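Local structure of mitochondrial association factor 1 (Toxoplasma gondii, 6BXS) at residues A[20-26]-A[253-258]; A[43-48]-A[209-215]; A[186-190]-A[216-220]. The protein belongs to the mitochondrial association factor 1 family, probably acting at the parasite's interface with host mitochondria, and carries a macro domain, a fold known for ADP-ribose binding. All coordinates share one frame; numbering follows the deposited sequence.

How the contacts relate
From the N terminus, edge strand 8-13 is followed by strand 19-24. In contact 1 strand 19-24 pairs with strand 253-256, closing a loop of 226 residues that holds most of the chain. Contact 2 is nested inside this loop: the next strand, 45-50, pairs with 213-216. Contact 3 is also nested inside it. Its first segment, 186-190 on helix 179-202, precedes 209-215, and its second, 216-220, follows directly, so contacts 2 and 3 cross. Strands 253-256 and 213-216 are neighbours, and Ile214 probably hydrogen-bonds to Glu253 and Gln255. Contacts 1 and 2 thus join four adjacent parallel strands, and contact 3 ties the loop leaving one of them to a helix.

Contact 1 of 3, residues A[20-26]-A[253-258]; sequences NVIFFGP and ELQFMY
Phe23 and Phe256 lie side by side and point the same way from one face of the sheet. Their rings are near parallel, with planes at 8°, but slid so far apart that they barely overlap. CE2 of Phe23 approaches CD2 of Phe256 to 3.7 Å. With chi1 at -178°, Val21 CG1 is anti to the backbone N and meets the Phe256 ring at its edge, in plane, 3.6 Å from CD2. Leu268 of helix 263-276 touches both phenylalanines. Beyond the strand ends, Pro26 sits over the Tyr258 ring in a CH-pi contact, its CB 4.0 Å from the centroid.

On the other face, Ile22 CG2 covers the Phe24 ring. OE1 of Gln255 comes to the edge of that ring, in plane, 3.4 Å from CE2. Gln255 NE2 donates to the anti side of Glu253 OE2 at 2.9 Å, and OE1 accepts from Arg215 NE. Both ends of the amide are therefore held.

Three backbone bonds join the strands: Ile22 N to Leu254 O, Phe256 N to Ile22 O (2.8 Å) and Phe24 N to Phe256 O. This is a parallel strand pair in the helix-covered mixed sheet of a macro domain.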
loop_
_atom_site.group_PDB
_atom_site.type_symbol
_atom_site.label_atom_id
_atom_site.label_comp_id
_atom_site.label_asym_id
_atom_site.label_seq_id
_atom_site.Cartn_x
_atom_site.Cartn_y
_atom_site.Cartn_z
ATOM N N ASN A 20 18.532 3.927 0.591
ATOM C CA ASN A 20 17.947 5.160 1.101
ATOM C C ASN A 20 16.435 5.022 1.228
ATOM O O ASN A 20 15.767 4.579 0.294
ATOM C CB ASN A 20 18.279 6.343 0.188
ATOM C CG ASN A 20 19.652 6.927 0.454
ATOM O OD1 ASN A 20 20.249 6.699 1.506
ATOM N ND2 ASN A 20 20.154 7.703 -0.499
ATOM N N VAL A 21 15.908 5.392 2.391
ATOM C CA VAL A 21 14.468 5.441 2.610
ATOM C C VAL A 21 14.057 6.876 2.907
ATOM O O VAL A 21 14.722 7.575 3.675
ATOM C CB VAL A 21 14.031 4.529 3.770
ATOM C CG1 VAL A 21 12.520 4.569 3.938
ATOM C CG2 VAL A 21 14.499 3.102 3.529
ATOM N N ILE A 22 12.965 7.309 2.289
ATOM C CA ILE A 22 12.428 8.643 2.522
ATOM C C ILE A 22 11.367 8.615 3.615
ATOM O O ILE A 22 10.463 7.778 3.594
ATOM C CB ILE A 22 11.816 9.232 1.238
ATOM C CG1 ILE A 22 12.922 9.590 0.245
ATOM C CG2 ILE A 22 10.986 10.480 1.548
ATOM C CD1 ILE A 22 12.439 9.736 -1.178
ATOM N N PHE A 23 11.486 9.543 4.563
ATOM C CA PHE A 23 10.472 9.738 5.592
ATOM C C PHE A 23 9.975 11.174 5.536
ATOM O O PHE A 23 10.616 12.080 6.069
ATOM C CB PHE A 23 11.027 9.423 6.979
ATOM C CG PHE A 23 11.554 8.027 7.115
ATOM C CD1 PHE A 23 12.867 7.738 6.788
ATOM C CD2 PHE A 23 10.740 7.004 7.571
ATOM C CE1 PHE A 23 13.359 6.455 6.912
ATOM C CE2 PHE A 23 11.228 5.717 7.696
ATOM C CZ PHE A 23 12.541 5.444 7.367
ATOM N N PHE A 24 8.839 11.379 4.881
ATOM C CA PHE A 24 8.290 12.719 4.720
ATOM C C PHE A 24 7.985 13.343 6.072
ATOM O O PHE A 24 7.471 12.679 6.972
ATOM C CB PHE A 24 7.025 12.690 3.860
ATOM C CG PHE A 24 7.289 12.463 2.401
ATOM C CD1 PHE A 24 7.783 13.484 1.605
ATOM C CD2 PHE A 24 7.035 11.231 1.823
ATOM C CE1 PHE A 24 8.023 13.280 0.261
ATOM C CE2 PHE A 24 7.272 11.020 0.480
ATOM C CZ PHE A 24 7.766 12.045 -0.303
ATOM N N GLY A 25 8.320 14.621 6.209
ATOM C CA GLY A 25 8.024 15.366 7.418
ATOM C C GLY A 25 6.611 15.903 7.343
ATOM O O GLY A 25 5.895 15.616 6.383
ATOM N N PRO A 26 6.204 16.699 8.343
ATOM C CA PRO A 26 4.824 17.191 8.381
ATOM C C PRO A 26 4.525 18.152 7.238
ATOM O O PRO A 26 5.333 19.038 6.963
ATOM C CB PRO A 26 4.730 17.921 9.730
ATOM C CG PRO A 26 6.051 17.741 10.413
ATOM C CD PRO A 26 7.042 17.304 9.390
ATOM N N GLU A 253 12.111 2.212 -4.781
ATOM C CA GLU A 253 12.443 3.122 -3.691
ATOM C C GLU A 253 11.315 3.162 -2.662
ATOM O O GLU A 253 10.140 3.231 -3.025
ATOM C CB GLU A 253 12.715 4.522 -4.253
ATOM C CG GLU A 253 12.772 5.645 -3.223
ATOM C CD GLU A 253 13.032 7.000 -3.860
ATOM O OE1 GLU A 253 14.084 7.164 -4.512
ATOM O OE2 GLU A 253 12.177 7.899 -3.716
ATOM N N LEU A 254 11.676 3.116 -1.383
ATOM C CA LEU A 254 10.697 3.169 -0.302
ATOM C C LEU A 254 10.504 4.593 0.212
ATOM O O LEU A 254 11.472 5.292 0.522
ATOM C CB LEU A 254 11.121 2.262 0.857
ATOM C CG LEU A 254 11.125 0.752 0.610
ATOM C CD1 LEU A 254 11.620 0.026 1.851
ATOM C CD2 LEU A 254 9.746 0.257 0.225
ATOM N N GLN A 255 9.244 5.010 0.292
ATOM C CA GLN A 255 8.875 6.285 0.895
ATOM C C GLN A 255 7.804 6.045 1.949
ATOM O O GLN A 255 6.867 5.280 1.721
ATOM C CB GLN A 255 8.359 7.266 -0.156
ATOM C CG GLN A 255 9.266 7.452 -1.354
ATOM C CD GLN A 255 8.675 8.401 -2.377
ATOM O OE1 GLN A 255 7.557 8.893 -2.213
ATOM N NE2 GLN A 255 9.423 8.666 -3.440
ATOM N N PHE A 256 7.946 6.697 3.100
ATOM C CA PHE A 256 6.957 6.601 4.167
ATOM C C PHE A 256 6.269 7.938 4.404
ATOM O O PHE A 256 6.923 8.965 4.585
ATOM C CB PHE A 256 7.605 6.107 5.459
ATOM C CG PHE A 256 7.907 4.638 5.455
ATOM C CD1 PHE A 256 6.929 3.719 5.793
ATOM C CD2 PHE A 256 9.164 4.174 5.109
ATOM C CE1 PHE A 256 7.199 2.364 5.785
ATOM C CE2 PHE A 256 9.440 2.821 5.102
ATOM C CZ PHE A 256 8.456 1.915 5.440
ATOM N N MET A 257 4.941 7.907 4.401
ATOM C CA MET A 257 4.138 9.097 4.644
ATOM C C MET A 257 4.236 9.498 6.109
ATOM O O MET A 257 4.737 8.734 6.935
ATOM C CB MET A 257 2.683 8.844 4.254
ATOM C CG MET A 257 2.510 8.408 2.807
ATOM S SD MET A 257 0.860 7.789 2.444
ATOM C CE MET A 257 -0.123 9.259 2.729
ATOM N N TYR A 258 3.746 10.691 6.431
ATOM C CA TYR A 258 3.928 11.248 7.764
ATOM C C TYR A 258 2.728 11.024 8.675
ATOM O O TYR A 258 1.579 11.139 8.253
ATOM C CB TYR A 258 4.208 12.747 7.677
ATOM C CG TYR A 258 4.435 13.390 9.027
ATOM C CD1 TYR A 258 5.682 13.348 9.637
ATOM C CD2 TYR A 258 3.400 14.031 9.696
ATOM C CE1 TYR A 258 5.894 13.932 10.873
ATOM C CE2 TYR A 258 3.602 14.616 10.933
ATOM C CZ TYR A 258 4.850 14.564 11.516
ATOM O OH TYR A 258 5.057 15.147 12.746
HETATM O O HOH W 1 7.562 9.620 7.831
#

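Contact 2 of 3, residues A[43-48]-A[209-215]; sequences KRVATV and KPVEAIR
Arg44 reaches across to Lys209 and Pro210. Its NE gives a hydrogen bond to Pro210 O at 2.8 Å, and the oxygen lies in the guanidinium plane. Lys209 covers one face of the same group, with CB 3.3 Å from Arg44 NH1. A bend at chi3 (44°) brings NE to Pro210 O, and chi4 (82°) turns the plane so that Lys209 lies over one face.

The backbone of Arg44 is gripped as well. Its N donates to the anti side of Glu212 OE2 at 2.8 Å. Its O accepts two bonds, from Glu212 N at 3.0 Å and from Ala213 N at 3.2 Å. The carboxylate and the backbone of Glu212 thus hold both polar backbone atoms of one residue. Regular parallel pairing follows, with Ala46 N bonded to Ala213 O, Arg215 N to Ala46 O, and Val48 N to Arg215 O.

The side chains divide between the two faces. On one, Val45 CG1 lies 3.8 Å from Arg215 CB, and Thr47 OG1 lies 3.7 Å from the same CB. On the other, Ala46 CB packs on Val211 CG1 at 3.7 Å.

An outer shell positions the charged ends. Asp165 forms salt bridges with both Arg44 NH1 and Lys209 NZ, which probably offsets the closeness of these two cations; Arg44 NH2 also bonds to Glu162 O. Arg215 is held by Asp38 through NH2 and by Pro35 O through NH1, while Thr47 OG1 bonds to Leu36 O. Helix 61-76 touches the Thr47 face, and helix 179-202 touches Val211 and Ile214. Parallel inner strands with helices against both faces are the three-layered core of a macro domain.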
loop_
_atom_site.group_PDB
_atom_site.type_symbol
_atom_site.label_atom_id
_atom_site.label_comp_id
_atom_site.label_asym_id
_atom_site.label_seq_id
_atom_site.Cartn_x
_atom_site.Cartn_y
_atom_site.Cartn_z
ATOM N N LYS A 43 9.625 10.627 -10.964
ATOM C CA LYS A 43 9.575 9.184 -11.159
ATOM C C LYS A 43 8.177 8.649 -10.867
ATOM O O LYS A 43 7.319 9.365 -10.344
ATOM C CB LYS A 43 10.609 8.491 -10.270
ATOM C CG LYS A 43 10.331 8.608 -8.784
ATOM C CD LYS A 43 11.553 8.247 -7.951
ATOM C CE LYS A 43 12.655 9.284 -8.099
ATOM N NZ LYS A 43 13.635 9.225 -6.981
ATOM N N ARG A 44 7.957 7.386 -11.213
ATOM C CA ARG A 44 6.644 6.772 -11.071
ATOM C C ARG A 44 6.464 6.183 -9.676
ATOM O O ARG A 44 6.936 5.083 -9.386
ATOM C CB ARG A 44 6.447 5.687 -12.128
ATOM C CG ARG A 44 6.796 6.124 -13.548
ATOM C CD ARG A 44 6.534 5.004 -14.544
ATOM N NE ARG A 44 5.258 4.352 -14.266
ATOM C CZ ARG A 44 4.074 4.816 -14.654
ATOM N NH1 ARG A 44 2.972 4.155 -14.334
ATOM N NH2 ARG A 44 3.985 5.934 -15.364
ATOM N N VAL A 45 5.775 6.930 -8.820
ATOM C CA VAL A 45 5.534 6.517 -7.443
ATOM C C VAL A 45 4.123 5.957 -7.289
ATOM O O VAL A 45 3.147 6.633 -7.605
ATOM C CB VAL A 45 5.718 7.692 -6.465
ATOM C CG1 VAL A 45 5.617 7.209 -5.018
ATOM C CG2 VAL A 45 7.050 8.384 -6.706
ATOM N N ALA A 46 4.029 4.720 -6.807
ATOM C CA ALA A 46 2.743 4.094 -6.525
ATOM C C ALA A 46 2.452 4.157 -5.033
ATOM O O ALA A 46 3.223 3.650 -4.223
ATOM C CB ALA A 46 2.732 2.653 -7.009
ATOM N N THR A 47 1.337 4.782 -4.671
ATOM C CA THR A 47 0.984 4.951 -3.269
ATOM C C THR A 47 0.097 3.800 -2.796
ATOM O O THR A 47 -0.816 3.369 -3.504
ATOM C CB THR A 47 0.276 6.293 -3.036
ATOM O OG1 THR A 47 1.118 7.355 -3.504
ATOM C CG2 THR A 47 -0.018 6.499 -1.558
ATOM N N VAL A 48 0.378 3.313 -1.590
ATOM C CA VAL A 48 -0.305 2.148 -1.040
ATOM C C VAL A 48 -1.470 2.559 -0.147
ATOM O O VAL A 48 -1.279 3.149 0.914
ATOM C CB VAL A 48 0.666 1.265 -0.230
ATOM C CG1 VAL A 48 -0.083 0.148 0.499
ATOM C CG2 VAL A 48 1.738 0.680 -1.146
ATOM N N LYS A 209 5.001 0.883 -17.804
ATOM C CA LYS A 209 4.584 1.615 -16.616
ATOM C C LYS A 209 5.101 0.950 -15.347
ATOM O O LYS A 209 4.325 0.433 -14.545
ATOM C CB LYS A 209 3.062 1.729 -16.584
ATOM C CG LYS A 209 2.512 2.539 -17.744
ATOM C CD LYS A 209 1.113 3.053 -17.479
ATOM C CE LYS A 209 0.715 4.093 -18.517
ATOM N NZ LYS A 209 1.555 5.324 -18.425
ATOM N N PRO A 210 6.426 0.970 -15.162
ATOM C CA PRO A 210 7.052 0.373 -13.980
ATOM C C PRO A 210 6.775 1.161 -12.710
ATOM O O PRO A 210 6.580 2.377 -12.765
ATOM C CB PRO A 210 8.543 0.410 -14.320
ATOM C CG PRO A 210 8.681 1.565 -15.241
ATOM C CD PRO A 210 7.421 1.586 -16.057
ATOM N N VAL A 211 6.756 0.467 -11.579
ATOM C CA VAL A 211 6.711 1.126 -10.283
ATOM C C VAL A 211 8.144 1.363 -9.828
ATOM O O VAL A 211 8.873 0.417 -9.528
ATOM C CB VAL A 211 5.959 0.295 -9.236
ATOM C CG1 VAL A 211 5.889 1.046 -7.912
ATOM C CG2 VAL A 211 4.560 -0.044 -9.734
ATOM N N GLU A 212 8.541 2.629 -9.781
ATOM C CA GLU A 212 9.918 2.992 -9.473
ATOM C C GLU A 212 10.066 3.343 -7.997
ATOM O O GLU A 212 11.171 3.352 -7.457
ATOM C CB GLU A 212 10.359 4.157 -10.360
ATOM C CG GLU A 212 9.993 3.949 -11.826
ATOM C CD GLU A 212 10.499 5.050 -12.735
ATOM O OE1 GLU A 212 11.226 4.735 -13.702
ATOM O OE2 GLU A 212 10.157 6.226 -12.498
ATOM N N ALA A 213 8.942 3.622 -7.346
ATOM C CA ALA A 213 8.930 3.861 -5.911
ATOM C C ALA A 213 7.551 3.548 -5.351
ATOM O O ALA A 213 6.558 3.599 -6.079
ATOM C CB ALA A 213 9.314 5.297 -5.607
ATOM N N ILE A 214 7.495 3.206 -4.067
ATOM C CA ILE A 214 6.220 3.029 -3.384
ATOM C C ILE A 214 6.127 3.941 -2.165
ATOM O O ILE A 214 7.047 4.008 -1.347
ATOM C CB ILE A 214 5.990 1.561 -2.957
ATOM C CG1 ILE A 214 7.233 0.982 -2.280
ATOM C CG2 ILE A 214 5.613 0.722 -4.170
ATOM C CD1 ILE A 214 7.012 -0.405 -1.696
ATOM N N ARG A 215 5.005 4.649 -2.070
ATOM C CA ARG A 215 4.738 5.558 -0.963
ATOM C C ARG A 215 3.802 4.886 0.035
ATOM O O ARG A 215 2.640 4.617 -0.276
ATOM C CB ARG A 215 4.135 6.864 -1.485
ATOM C CG ARG A 215 3.836 7.902 -0.417
ATOM C CD ARG A 215 3.544 9.259 -1.045
ATOM N NE ARG A 215 4.692 9.777 -1.787
ATOM C CZ ARG A 215 4.699 10.920 -2.467
ATOM N NH1 ARG A 215 3.616 11.685 -2.510
ATOM N NH2 ARG A 215 5.795 11.301 -3.110
#

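Contact 3 of 3, residues A[186-190]-A[216-220]; sequences YKATM and LPLLG
The loop after strand 213-216 meets helix 179-202 here. Its Leu-Pro-Leu-Leu-Gly sequence resembles the start of the glycine-rich loop that contacts the ADP-ribose phosphates in many macro domains. The main link is between Tyr186 and Leu219. Tyr186 OH donates to Leu219 O at 2.5 Å, which is short enough for the exact length to be doubtful. The hydroxyl approaches well to the side of the carbonyl, with a C=O to donor angle of 117°, and is tilted from the carbonyl plane. Leu219 O also lies at the edge of the tyrosine ring, 3.3 Å from CE2. The two side chains pass each other at a slant, with Leu219 CB 3.4 Å from Tyr186 OH.

Apolar contacts continue one turn along the helix, but they are looser. Thr189 CG2 lies 4.3 Å from Leu219 CD1. Bends at chi2 (60°) and chi3 put Met190 CE 4.4 Å from Leu219 CD1. Its SD is 4.5 Å from Leu216 CD1. Thr189 turns its OG1 back to Ala185 O within the helix.

Asn237 of helix 230-248 touches both Tyr186 and Met190. Gly220 has a positive phi (87°), which suits a residue without a side chain, and its N is 4.5 Å from Tyr186 OH. A helix tyrosine that holds a carbonyl of the strand-to-helix loop is consistent with the phosphate-loop region of a macro domain; ligand binding here remains inferred.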
loop_
_atom_site.group_PDB
_atom_site.type_symbol
_atom_site.label_atom_id
_atom_site.label_comp_id
_atom_site.label_asym_id
_atom_site.label_seq_id
_atom_site.Cartn_x
_atom_site.Cartn_y
_atom_site.Cartn_z
ATOM N N TYR A 186 1.696 -8.969 9.548
ATOM C CA TYR A 186 2.309 -7.723 9.093
ATOM C C TYR A 186 3.424 -7.998 8.085
ATOM O O TYR A 186 3.549 -7.301 7.077
ATOM C CB TYR A 186 2.864 -6.928 10.280
ATOM C CG TYR A 186 2.802 -5.422 10.100
ATOM C CD1 TYR A 186 3.601 -4.774 9.165
ATOM C CD2 TYR A 186 1.947 -4.649 10.874
ATOM C CE1 TYR A 186 3.542 -3.397 9.003
ATOM C CE2 TYR A 186 1.884 -3.275 10.720
ATOM C CZ TYR A 186 2.683 -2.654 9.786
ATOM O OH TYR A 186 2.618 -1.287 9.638
ATOM N N LYS A 187 4.238 -9.011 8.364
ATOM C CA LYS A 187 5.310 -9.402 7.454
ATOM C C LYS A 187 4.740 -9.926 6.141
ATOM O O LYS A 187 5.241 -9.603 5.064
ATOM C CB LYS A 187 6.200 -10.465 8.095
ATOM C CG LYS A 187 6.964 -9.980 9.311
ATOM C CD LYS A 187 7.564 -11.145 10.076
ATOM C CE LYS A 187 8.239 -10.686 11.354
ATOM N NZ LYS A 187 8.346 -11.770 12.364
ATOM N N ALA A 188 3.696 -10.743 6.247
ATOM C CA ALA A 188 2.997 -11.274 5.080
ATOM C C ALA A 188 2.454 -10.143 4.215
ATOM O O ALA A 188 2.478 -10.218 2.987
ATOM C CB ALA A 188 1.866 -12.190 5.518
ATOM N N THR A 189 1.962 -9.096 4.870
ATOM C CA THR A 189 1.410 -7.942 4.172
ATOM C C THR A 189 2.502 -7.182 3.414
ATOM O O THR A 189 2.318 -6.804 2.257
ATOM C CB THR A 189 0.706 -6.982 5.151
ATOM O OG1 THR A 189 -0.350 -7.676 5.827
ATOM C CG2 THR A 189 0.122 -5.783 4.415
ATOM N N MET A 190 3.636 -6.955 4.070
ATOM C CA MET A 190 4.741 -6.238 3.438
ATOM C C MET A 190 5.317 -7.047 2.281
ATOM O O MET A 190 5.714 -6.481 1.263
ATOM C CB MET A 190 5.836 -5.920 4.455
ATOM C CG MET A 190 6.863 -4.908 3.956
ATOM S SD MET A 190 6.135 -3.314 3.517
ATOM C CE MET A 190 5.539 -2.760 5.112
ATOM N N LEU A 216 4.318 4.622 1.232
ATOM C CA LEU A 216 3.615 3.821 2.229
ATOM C C LEU A 216 3.108 4.647 3.407
ATOM O O LEU A 216 3.790 5.568 3.857
ATOM C CB LEU A 216 4.537 2.722 2.764
ATOM C CG LEU A 216 5.106 1.740 1.743
ATOM C CD1 LEU A 216 6.286 0.984 2.324
ATOM C CD2 LEU A 216 4.024 0.780 1.303
ATOM N N PRO A 217 1.910 4.318 3.916
ATOM C CA PRO A 217 1.527 4.815 5.237
ATOM C C PRO A 217 2.078 3.888 6.312
ATOM O O PRO A 217 2.673 2.865 5.967
ATOM C CB PRO A 217 0.002 4.770 5.195
ATOM C CG PRO A 217 -0.281 3.588 4.332
ATOM C CD PRO A 217 0.806 3.573 3.280
ATOM N N LEU A 218 1.894 4.227 7.582
ATOM C CA LEU A 218 2.156 3.271 8.648
ATOM C C LEU A 218 0.947 2.351 8.760
ATOM O O LEU A 218 -0.058 2.703 9.377
ATOM C CB LEU A 218 2.430 3.971 9.977
ATOM C CG LEU A 218 2.699 3.026 11.153
ATOM C CD1 LEU A 218 4.061 2.355 11.017
ATOM C CD2 LEU A 218 2.584 3.770 12.472
ATOM N N LEU A 219 1.048 1.177 8.147
ATOM C CA LEU A 219 -0.064 0.239 8.096
ATOM C C LEU A 219 -0.466 -0.230 9.489
ATOM O O LEU A 219 0.379 -0.410 10.365
ATOM C CB LEU A 219 0.301 -0.958 7.217
ATOM C CG LEU A 219 0.448 -0.628 5.731
ATOM C CD1 LEU A 219 1.230 -1.713 5.013
ATOM C CD2 LEU A 219 -0.918 -0.443 5.090
ATOM N N GLY A 220 -1.767 -0.415 9.687
ATOM C CA GLY A 220 -2.291 -0.864 10.964
ATOM C C GLY A 220 -2.553 0.279 11.928
ATOM O O GLY A 220 -3.093 0.065 13.013
#